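Local coordinates for sulfoquinovosidase (Escherichia coli, PDB 5AEG), which hydrolyses sulfoquinovosyl diacylglycerides and simple sulfoquinovosides such as sulfoquinovosyl glycerol, releasing sulfoquinovose for sulfoglycolysis, at residues 583-586 / 591-594. Numbering follows the deposited sequence.
Sequences GLPV and FLHY
The nearest CA atoms across the contact, those of L584 and L592, are 9.2 Å apart, a spacing that only side chains bridge, and the two segments bury just 116 Å² between them. One methyl does the touching: CD1 of L592 sits 4.1 Å from both CG and CD of P585, so the leucine ends against the CG–CD bond of the pyrrolidine ring in a purely apolar contact. The first torsion of L592 explains the reach, because CG stands anti to the carbonyl carbon (chi1 -65°) on a side chain whose CB already points at the other segment. L584 approaches the same methyl, its CD1 lying 4.3 Å from CD1 of L592; here CG is extended away from the backbone N (chi1 -179°), which brings the branch end nearer than its CB. In the fold, the pair joins the exit of helix 569-582, where G583 breaks the helical path with positive phi (72°), to the loop that follows strand 587-588, an outermost strand of the antiparallel sheet in the C-terminal region of this glycoside hydrolase family 31 enzyme. Helix 232-243 packs on both segments, its I233 touching L584 and H593, while A494 of helix 486-495 meets P585. Within the second segment, CB of L592 stands over one face of the H593 imidazole, 4.3 Å above the plane and off its centre. R588, from the intervening strand, hydrogen-bonds to both segments, NE to the carbonyl O of P585 and NH1 to NE2 of H593.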
# COMPACT_ATOMS: atom_id res chain seq x y z
N GLY A 583 9.12 -6.10 -12.56
CA GLY A 583 8.96 -5.23 -11.36
C GLY A 583 9.28 -3.78 -11.57
O GLY A 583 9.47 -3.03 -10.62
N LEU A 584 9.33 -3.34 -12.81
CA LEU A 584 9.58 -1.96 -13.12
C LEU A 584 8.19 -1.24 -12.92
O LEU A 584 7.25 -1.51 -13.67
CB LEU A 584 9.96 -1.78 -14.56
CG LEU A 584 10.28 -0.40 -15.05
CD1 LEU A 584 11.32 0.36 -14.30
CD2 LEU A 584 10.63 -0.42 -16.51
N PRO A 585 8.07 -0.49 -11.82
CA PRO A 585 6.68 0.02 -11.50
C PRO A 585 6.11 1.06 -12.49
O PRO A 585 6.83 1.77 -13.19
CB PRO A 585 6.86 0.61 -10.12
CG PRO A 585 8.28 1.19 -10.17
CD PRO A 585 9.07 0.07 -10.89
N VAL A 586 4.78 1.17 -12.49
CA VAL A 586 4.10 2.07 -13.44
C VAL A 586 4.28 3.52 -13.07
O VAL A 586 4.57 4.34 -13.93
CB VAL A 586 2.60 1.70 -13.59
CG1 VAL A 586 1.94 2.61 -14.60
CG2 VAL A 586 2.49 0.25 -14.04
N PHE A 591 14.42 9.20 -9.95
CA PHE A 591 15.80 8.70 -9.88
C PHE A 591 15.92 7.32 -10.49
O PHE A 591 17.01 6.92 -10.76
CB PHE A 591 16.39 8.83 -8.48
CG PHE A 591 15.64 8.08 -7.41
CD1 PHE A 591 15.71 6.71 -7.33
CD2 PHE A 591 14.88 8.76 -6.54
CE1 PHE A 591 15.05 6.03 -6.30
CE2 PHE A 591 14.17 8.09 -5.54
CZ PHE A 591 14.29 6.75 -5.40
N LEU A 592 14.82 6.62 -10.82
CA LEU A 592 14.93 5.40 -11.57
C LEU A 592 15.54 5.66 -12.98
O LEU A 592 16.22 4.75 -13.55
CB LEU A 592 13.65 4.67 -11.79
CG LEU A 592 12.90 4.07 -10.59
CD1 LEU A 592 11.83 3.11 -11.02
CD2 LEU A 592 13.83 3.49 -9.58
N HIS A 593 15.27 6.85 -13.52
CA HIS A 593 15.73 7.19 -14.89
C HIS A 593 16.70 8.32 -14.95
O HIS A 593 17.22 8.55 -16.03
CB HIS A 593 14.55 7.42 -15.83
CG HIS A 593 13.71 6.23 -16.01
ND1 HIS A 593 14.20 5.05 -16.56
CD2 HIS A 593 12.41 5.99 -15.65
CE1 HIS A 593 13.23 4.15 -16.56
NE2 HIS A 593 12.14 4.70 -16.03
N TYR A 594 16.90 9.08 -13.87
CA TYR A 594 17.77 10.27 -13.79
C TYR A 594 18.67 10.05 -12.57
O TYR A 594 18.75 10.86 -11.70
CB TYR A 594 16.95 11.63 -13.73
CG TYR A 594 16.11 11.75 -14.97
CD1 TYR A 594 16.65 12.32 -16.15
CD2 TYR A 594 14.84 11.20 -15.04
CE1 TYR A 594 15.92 12.30 -17.36
CE2 TYR A 594 14.07 11.23 -16.23
CZ TYR A 594 14.59 11.83 -17.37
OH TYR A 594 13.95 11.80 -18.58